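Local coordinates for SusD superfamily protein (Bacteroides vulgatus ATCC 8482, PDB 3JQ0) that probably binds glycans or other nutrients at the bacterial outer membrane, at residues Phe30-Tyr41 / Phe442-Ile452. Numbering follows the deposited sequence.
Sequences FFLLGEPRADIY and FMFEGKRWYDI
Glu-35 OE2 is gripped by Phe-444 N at 3.0 Å, on the syn lone pair, and by Tyr-41 OH at 2.7 Å, on the anti side, 34° out of the carboxylate plane. OE1 takes Gly-446 N at 2.9 Å nearly end-on and a water that also donates to Phe-442 O and accepts from Lys-447 N. With CG anti to the backbone N (chi1 175°), the extended chain carries the carboxylate to the type II turn Phe-442 to Glu-445 and the following glycine. Replacing Glu-35 by alanine would probably leave the Phe-444 and Gly-446 amides without their acceptor and the Tyr-41 hydroxyl free to turn. Gly-34 CA, over the Tyr-450 ring face, lies 3.2 Å from Gly-446 O, where a side chain would clash. Arg-448 holds Asp-39 in a side-on salt bridge, NE to OD1 and NH2 to OD2 (2.8 Å), guanidinium and carboxylate planes 12° apart. Arg-37 CB makes a CH-pi contact over the six-membered ring of Trp-449, whose CZ2 lies over the guanidinium centre, 3.6 Å from Arg-37 CZ; Asn-60 binds NE. This carboxylate-to-backbone link joins the end of helix 27-34 to the loop leading into helix 448-455, inside this SusD-family fold, whose regular structure is mostly helix.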
ATOM      1  N   PHE A  30       6.415  -3.633  -2.649  1.00  6.99           N
ATOM      2  CA  PHE A  30       5.276  -2.746  -2.926  1.00  7.23           C
ATOM      3  C   PHE A  30       5.135  -1.726  -1.820  1.00  6.78           C
ATOM      4  O   PHE A  30       4.827  -0.562  -2.081  1.00  7.31           O
ATOM      5  CB  PHE A  30       3.964  -3.542  -3.108  1.00  7.91           C
ATOM      6  CG  PHE A  30       3.990  -4.554  -4.223  1.00  8.78           C
ATOM      7  CD1 PHE A  30       4.736  -4.360  -5.404  1.00 10.06           C
ATOM      8  CD2 PHE A  30       3.255  -5.729  -4.124  1.00  9.59           C
ATOM      9  CE1 PHE A  30       4.758  -5.323  -6.406  1.00 11.75           C
ATOM     10  CE2 PHE A  30       3.276  -6.685  -5.133  1.00 10.52           C
ATOM     11  CZ  PHE A  30       4.049  -6.491  -6.260  1.00 12.64           C
ATOM     12  N   PHE A  31       5.300  -2.137  -0.557  1.00  6.93           N
ATOM     13  CA  PHE A  31       5.340  -1.204   0.552  1.00  6.85           C
ATOM     14  C   PHE A  31       6.421  -0.152   0.367  1.00  6.04           C
ATOM     15  O   PHE A  31       6.174   1.045   0.491  1.00  6.47           O
ATOM     16  CB  PHE A  31       5.486  -1.939   1.878  1.00  6.77           C
ATOM     17  CG  PHE A  31       5.875  -1.065   3.032  1.00  6.27           C
ATOM     18  CD1 PHE A  31       4.965  -0.176   3.614  1.00  7.41           C
ATOM     19  CD2 PHE A  31       7.188  -1.095   3.492  1.00  7.07           C
ATOM     20  CE1 PHE A  31       5.400   0.619   4.684  1.00  7.66           C
ATOM     21  CE2 PHE A  31       7.600  -0.298   4.544  1.00  8.08           C
ATOM     22  CZ  PHE A  31       6.701   0.562   5.128  1.00  8.10           C
ATOM     23  N   LEU A  32       7.648  -0.611   0.098  1.00  5.95           N
ATOM     24  CA  LEU A  32       8.760   0.312  -0.013  1.00  6.40           C
ATOM     25  C   LEU A  32       8.575   1.328  -1.129  1.00  5.75           C
ATOM     26  O   LEU A  32       8.956   2.502  -0.983  1.00  6.64           O
ATOM     27  CB  LEU A  32      10.084  -0.435  -0.244  1.00  7.01           C
ATOM     28  CG  LEU A  32      10.622  -1.315   0.909  1.00  7.08           C
ATOM     29  CD1 LEU A  32      11.929  -1.982   0.427  1.00  9.03           C
ATOM     30  CD2 LEU A  32      10.779  -0.542   2.201  1.00  8.57           C
ATOM     31  N   LEU A  33       8.039   0.875  -2.263  1.00  6.16           N
ATOM     32  CA  LEU A  33       7.835   1.763  -3.382  1.00  6.13           C
ATOM     33  C   LEU A  33       6.736   2.771  -3.096  1.00  6.45           C
ATOM     34  O   LEU A  33       6.813   3.914  -3.589  1.00  6.83           O
ATOM     35  CB  LEU A  33       7.450   0.944  -4.639  1.00  6.91           C
ATOM     36  CG  LEU A  33       8.588   0.103  -5.223  1.00  7.29           C
ATOM     37  CD1 LEU A  33       8.037  -0.765  -6.341  1.00  9.81           C
ATOM     38  CD2 LEU A  33       9.712   0.983  -5.734  1.00  8.54           C
ATOM     39  N   GLY A  34       5.729   2.393  -2.306  1.00  6.30           N
ATOM     40  CA  GLY A  34       4.554   3.226  -2.178  1.00  6.28           C
ATOM     41  C   GLY A  34       4.462   4.108  -0.957  1.00  5.93           C
ATOM     42  O   GLY A  34       3.580   4.979  -0.931  1.00  6.44           O
ATOM     43  N   GLU A  35       5.371   3.956   0.031  1.00  5.77           N
ATOM     44  CA  GLU A  35       5.212   4.648   1.310  1.00  5.66           C
ATOM     45  C   GLU A  35       6.427   5.379   1.886  1.00  5.83           C
ATOM     46  O   GLU A  35       6.317   6.586   2.129  1.00  6.06           O
ATOM     47  CB  GLU A  35       4.490   3.758   2.311  1.00  6.20           C
ATOM     48  CG  GLU A  35       4.381   4.309   3.701  1.00  6.74           C
ATOM     49  CD  GLU A  35       3.470   3.494   4.612  1.00  6.12           C
ATOM     50  OE1 GLU A  35       2.534   2.849   4.099  1.00  6.52           O
ATOM     51  OE2 GLU A  35       3.673   3.514   5.856  1.00  6.61           O
ATOM     52  N   PRO A  36       7.562   4.712   2.171  1.00  5.78           N
ATOM     53  CA  PRO A  36       8.569   5.348   3.023  1.00  5.96           C
ATOM     54  C   PRO A  36       9.362   6.516   2.479  1.00  5.89           C
ATOM     55  O   PRO A  36      10.072   7.137   3.282  1.00  6.44           O
ATOM     56  CB  PRO A  36       9.494   4.196   3.441  1.00  6.82           C
ATOM     57  CG  PRO A  36       8.704   2.969   3.233  1.00  9.88           C
ATOM     58  CD  PRO A  36       7.828   3.266   2.064  1.00  6.30           C
ATOM     59  N   ARG A  37       9.270   6.838   1.190  1.00  5.65           N
ATOM     60  CA  ARG A  37       9.884   8.089   0.721  1.00  6.34           C
ATOM     61  C   ARG A  37       9.133   9.359   1.112  1.00  6.16           C
ATOM     62  O   ARG A  37       9.649  10.446   0.907  1.00  6.82           O
ATOM     63  CB  ARG A  37      10.101   8.028  -0.798  1.00  6.18           C
ATOM     64  CG  ARG A  37      11.156   7.050  -1.234  1.00  6.59           C
ATOM     65  CD  ARG A  37      11.424   7.042  -2.718  1.00  7.25           C
ATOM     66  NE  ARG A  37      11.979   8.335  -3.091  1.00  6.74           N
ATOM     67  CZ  ARG A  37      12.228   8.713  -4.340  1.00  7.27           C
ATOM     68  NH1 ARG A  37      12.020   7.896  -5.346  1.00  7.74           N
ATOM     69  NH2 ARG A  37      12.745   9.924  -4.559  1.00  8.01           N
ATOM     70  N   ALA A  38       7.926   9.227   1.674  1.00  6.49           N
ATOM     71  CA  ALA A  38       7.133  10.387   2.089  1.00  6.49           C
ATOM     72  C   ALA A  38       7.498  10.774   3.519  1.00  5.98           C
ATOM     73  O   ALA A  38       8.684  10.747   3.864  1.00  6.62           O
ATOM     74  CB  ALA A  38       5.629  10.121   1.831  1.00  6.76           C
ATOM     75  N   ASP A  39       6.513  11.172   4.330  1.00  6.49           N
ATOM     76  CA  ASP A  39       6.751  11.940   5.541  1.00  6.23           C
ATOM     77  C   ASP A  39       6.475  11.171   6.839  1.00  6.71           C
ATOM     78  O   ASP A  39       6.651  11.726   7.938  1.00  7.44           O
ATOM     79  CB  ASP A  39       5.942  13.244   5.518  1.00  6.93           C
ATOM     80  CG  ASP A  39       4.469  13.098   5.154  1.00  6.34           C
ATOM     81  OD1 ASP A  39       4.017  11.990   4.756  1.00  7.29           O
ATOM     82  OD2 ASP A  39       3.768  14.148   5.249  1.00  7.51           O
ATOM     83  N   ILE A  40       6.128   9.888   6.782  1.00  6.42           N
ATOM     84  CA  ILE A  40       5.796   9.149   7.991  1.00  6.56           C
ATOM     85  C   ILE A  40       7.022   8.836   8.866  1.00  6.26           C
ATOM     86  O   ILE A  40       6.935   8.877  10.094  1.00  6.90           O
ATOM     87  CB  ILE A  40       5.000   7.875   7.649  1.00  6.29           C
ATOM     88  CG1 ILE A  40       3.619   8.218   7.090  1.00  6.84           C
ATOM     89  CG2 ILE A  40       4.911   6.924   8.866  1.00  7.32           C
ATOM     90  CD1 ILE A  40       2.947   7.073   6.352  1.00  9.37           C
ATOM     91  N   TYR A  41       8.117   8.485   8.207  1.00  6.14           N
ATOM     92  CA  TYR A  41       9.312   7.995   8.867  1.00  6.16           C
ATOM     93  C   TYR A  41      10.420   9.028   8.844  1.00  6.44           C
ATOM     94  O   TYR A  41      10.246  10.121   8.330  1.00  7.91           O
ATOM     95  CB  TYR A  41       9.814   6.665   8.235  1.00  6.65           C
ATOM     96  CG  TYR A  41       8.741   5.634   8.054  1.00  6.40           C
ATOM     97  CD1 TYR A  41       8.408   4.745   9.050  1.00  6.34           C
ATOM     98  CD2 TYR A  41       7.996   5.597   6.891  1.00  6.85           C
ATOM     99  CE1 TYR A  41       7.387   3.836   8.884  1.00  6.60           C
ATOM    100  CE2 TYR A  41       6.961   4.711   6.707  1.00  7.29           C
ATOM    101  CZ  TYR A  41       6.634   3.809   7.740  1.00  6.42           C
ATOM    102  OH  TYR A  41       5.627   2.886   7.606  1.00  7.37           O
ATOM    103  N   PHE A 442      -4.259   4.453   5.754  1.00  5.80           N
ATOM    104  CA  PHE A 442      -3.400   3.512   5.058  1.00  5.79           C
ATOM    105  C   PHE A 442      -1.975   3.420   5.574  1.00  5.67           C
ATOM    106  O   PHE A 442      -1.094   2.940   4.866  1.00  5.99           O
ATOM    107  CB  PHE A 442      -3.386   3.781   3.532  1.00  5.58           C
ATOM    108  CG  PHE A 442      -4.736   3.532   2.888  1.00  6.13           C
ATOM    109  CD1 PHE A 442      -5.245   2.238   2.814  1.00  7.10           C
ATOM    110  CD2 PHE A 442      -5.491   4.574   2.380  1.00  6.39           C
ATOM    111  CE1 PHE A 442      -6.497   1.992   2.228  1.00  7.65           C
ATOM    112  CE2 PHE A 442      -6.712   4.327   1.811  1.00  7.58           C
ATOM    113  CZ  PHE A 442      -7.246   3.066   1.797  1.00  7.67           C
HETATM  114  N   MSE A 443      -1.714   3.783   6.840  1.00  6.17           N
HETATM  115  CA  MSE A 443      -0.366   3.585   7.348  1.00  5.57           C
HETATM  116  C   MSE A 443       0.074   2.162   7.190  1.00  5.43           C
HETATM  117  O   MSE A 443      -0.701   1.221   7.480  1.00  6.09           O
HETATM  118  CB  MSE A 443      -0.264   3.985   8.842  1.00  6.52           C
HETATM  119  CG  MSE A 443      -0.596   5.401   9.155  1.00  6.51           C
HETATM  120 SE   MSE A 443      -0.136   5.889  10.961  1.00  6.58          SE
HETATM  121  CE  MSE A 443       1.781   6.076  10.643  1.00  8.20           C
ATOM    122  N   PHE A 444       1.333   1.953   6.764  1.00  5.90           N
ATOM    123  CA  PHE A 444       1.916   0.615   6.596  1.00  5.90           C
ATOM    124  C   PHE A 444       1.310  -0.194   5.436  1.00  5.81           C
ATOM    125  O   PHE A 444       1.619  -1.350   5.289  1.00  7.43           O
ATOM    126  CB  PHE A 444       1.918  -0.216   7.911  1.00  6.55           C
ATOM    127  CG  PHE A 444       2.270   0.607   9.108  1.00  5.72           C
ATOM    128  CD1 PHE A 444       3.515   1.214   9.225  1.00  6.66           C
ATOM    129  CD2 PHE A 444       1.345   0.873  10.103  1.00  6.73           C
ATOM    130  CE1 PHE A 444       3.841   2.037  10.244  1.00  7.69           C
ATOM    131  CE2 PHE A 444       1.667   1.708  11.171  1.00  7.24           C
ATOM    132  CZ  PHE A 444       2.926   2.294  11.229  1.00  7.94           C
ATOM    133  N   GLU A 445       0.513   0.448   4.580  1.00  5.87           N
ATOM    134  CA  GLU A 445      -0.109  -0.195   3.449  1.00  5.46           C
ATOM    135  C   GLU A 445       0.429   0.274   2.109  1.00  5.84           C
ATOM    136  O   GLU A 445      -0.052  -0.160   1.073  1.00  6.86           O
ATOM    137  CB  GLU A 445      -1.635  -0.116   3.508  1.00  6.21           C
ATOM    138  CG  GLU A 445      -2.242  -0.932   4.653  1.00  5.86           C
ATOM    139  CD  GLU A 445      -3.737  -0.741   4.729  1.00  6.44           C
ATOM    140  OE1 GLU A 445      -4.416  -1.400   3.894  1.00  7.12           O
ATOM    141  OE2 GLU A 445      -4.222  -0.022   5.634  1.00  6.87           O
ATOM    142  N   GLY A 446       1.440   1.124   2.106  1.00  5.51           N
ATOM    143  CA  GLY A 446       2.120   1.390   0.832  1.00  6.02           C
ATOM    144  C   GLY A 446       1.473   2.432  -0.086  1.00  5.64           C
ATOM    145  O   GLY A 446       1.582   2.323  -1.299  1.00  6.42           O
ATOM    146  N   LYS A 447       0.831   3.444   0.493  1.00  5.59           N
ATOM    147  CA  LYS A 447       0.056   4.414  -0.284  1.00  5.77           C
ATOM    148  C   LYS A 447       0.588   5.850  -0.309  1.00  6.04           C
ATOM    149  O   LYS A 447       0.436   6.510  -1.332  1.00  6.64           O
ATOM    150  CB  LYS A 447      -1.390   4.476   0.187  1.00  6.06           C
ATOM    151  CG  LYS A 447      -2.067   3.104   0.299  1.00  6.74           C
ATOM    152  CD  LYS A 447      -2.040   2.275  -0.983  1.00  6.98           C
ATOM    153  CE  LYS A 447      -2.788   0.972  -0.827  1.00  7.00           C
ATOM    154  NZ  LYS A 447      -2.712   0.076  -2.032  1.00  7.69           N
ATOM    155  N   ARG A 448       1.166   6.350   0.787  1.00  5.92           N
ATOM    156  CA  ARG A 448       1.380   7.780   0.951  1.00  5.77           C
ATOM    157  C   ARG A 448       2.269   8.403  -0.100  1.00  6.06           C
ATOM    158  O   ARG A 448       1.986   9.539  -0.535  1.00  6.39           O
ATOM    159  CB  ARG A 448       1.918   8.042   2.373  1.00  6.41           C
ATOM    160  CG  ARG A 448       2.280   9.478   2.685  1.00  6.66           C
ATOM    161  CD  ARG A 448       1.119  10.442   2.700  1.00  6.62           C
ATOM    162  NE  ARG A 448       1.547  11.691   3.307  1.00  6.34           N
ATOM    163  CZ  ARG A 448       0.737  12.732   3.496  1.00  6.26           C
ATOM    164  NH1 ARG A 448      -0.503  12.732   3.055  1.00  6.59           N
ATOM    165  NH2 ARG A 448       1.183  13.787   4.168  1.00  7.26           N
ATOM    166  N   TRP A 449       3.386   7.759  -0.448  1.00  5.46           N
ATOM    167  CA  TRP A 449       4.244   8.295  -1.488  1.00  6.37           C
ATOM    168  C   TRP A 449       3.564   8.337  -2.846  1.00  5.96           C
ATOM    169  O   TRP A 449       3.619   9.339  -3.565  1.00  6.39           O
ATOM    170  CB  TRP A 449       5.566   7.534  -1.510  1.00  6.19           C
ATOM    171  CG  TRP A 449       6.449   7.851  -2.693  1.00  6.62           C
ATOM    172  CD1 TRP A 449       6.640   7.063  -3.779  1.00  6.38           C
ATOM    173  CD2 TRP A 449       7.278   9.020  -2.891  1.00  6.13           C
ATOM    174  NE1 TRP A 449       7.537   7.630  -4.651  1.00  6.41           N
ATOM    175  CE2 TRP A 449       7.957   8.825  -4.136  1.00  6.06           C
ATOM    176  CE3 TRP A 449       7.536  10.157  -2.152  1.00  6.57           C
ATOM    177  CZ2 TRP A 449       8.827   9.763  -4.634  1.00  7.32           C
ATOM    178  CZ3 TRP A 449       8.413  11.088  -2.637  1.00  7.16           C
ATOM    179  CH2 TRP A 449       9.060  10.870  -3.880  1.00  6.56           C
ATOM    180  N   TYR A 450       2.866   7.274  -3.201  1.00  5.95           N
ATOM    181  CA  TYR A 450       2.138   7.264  -4.458  1.00  6.36           C
ATOM    182  C   TYR A 450       1.035   8.326  -4.449  1.00  6.88           C
ATOM    183  O   TYR A 450       0.761   8.913  -5.499  1.00  7.25           O
ATOM    184  CB  TYR A 450       1.597   5.873  -4.738  1.00  6.92           C
ATOM    185  CG  TYR A 450       2.586   4.845  -5.213  1.00  7.10           C
ATOM    186  CD1 TYR A 450       3.646   5.166  -6.030  1.00  7.06           C
ATOM    187  CD2 TYR A 450       2.393   3.492  -4.959  1.00  6.75           C
ATOM    188  CE1 TYR A 450       4.468   4.204  -6.583  1.00  6.97           C
ATOM    189  CE2 TYR A 450       3.220   2.542  -5.485  1.00  6.79           C
ATOM    190  CZ  TYR A 450       4.224   2.868  -6.354  1.00  6.77           C
ATOM    191  OH  TYR A 450       5.021   1.925  -6.969  1.00  7.48           O
ATOM    192  N   ASP A 451       0.392   8.581  -3.307  1.00  6.46           N
ATOM    193  CA  ASP A 451      -0.651   9.625  -3.235  1.00  6.93           C
ATOM    194  C   ASP A 451      -0.093  10.980  -3.606  1.00  6.94           C
ATOM    195  O   ASP A 451      -0.674  11.736  -4.395  1.00  7.88           O
ATOM    196  CB  ASP A 451      -1.205   9.725  -1.796  1.00  7.50           C
ATOM    197  CG  ASP A 451      -2.032   8.559  -1.300  1.00  8.28           C
ATOM    198  OD1 ASP A 451      -2.492   7.748  -2.114  1.00  9.35           O
ATOM    199  OD2 ASP A 451      -2.250   8.534  -0.044  1.00 10.33           O
ATOM    200  N   ILE A 452       1.017  11.373  -2.987  1.00  6.65           N
ATOM    201  CA  ILE A 452       1.570  12.691  -3.217  1.00  7.16           C
ATOM    202  C   ILE A 452       2.171  12.794  -4.607  1.00  6.49           C
ATOM    203  O   ILE A 452       2.067  13.817  -5.282  1.00  7.20           O
ATOM    204  CB  ILE A 452       2.477  13.159  -2.054  1.00  6.41           C
ATOM    205  CG1 ILE A 452       3.768  12.352  -1.939  1.00  7.04           C
ATOM    206  CG2 ILE A 452       1.669  13.176  -0.756  1.00  7.50           C
ATOM    207  CD1 ILE A 452       4.655  12.757  -0.761  1.00  7.30           C
TER
HETATM  208  O   HOH W   1       2.210   0.094  -2.775  1.00  9.61           O
HETATM  209  O   HOH W   2       7.930   4.703  -5.993  1.00  7.49           O
HETATM  210  O   HOH W   3       0.724   4.641   3.119  1.00  7.06           O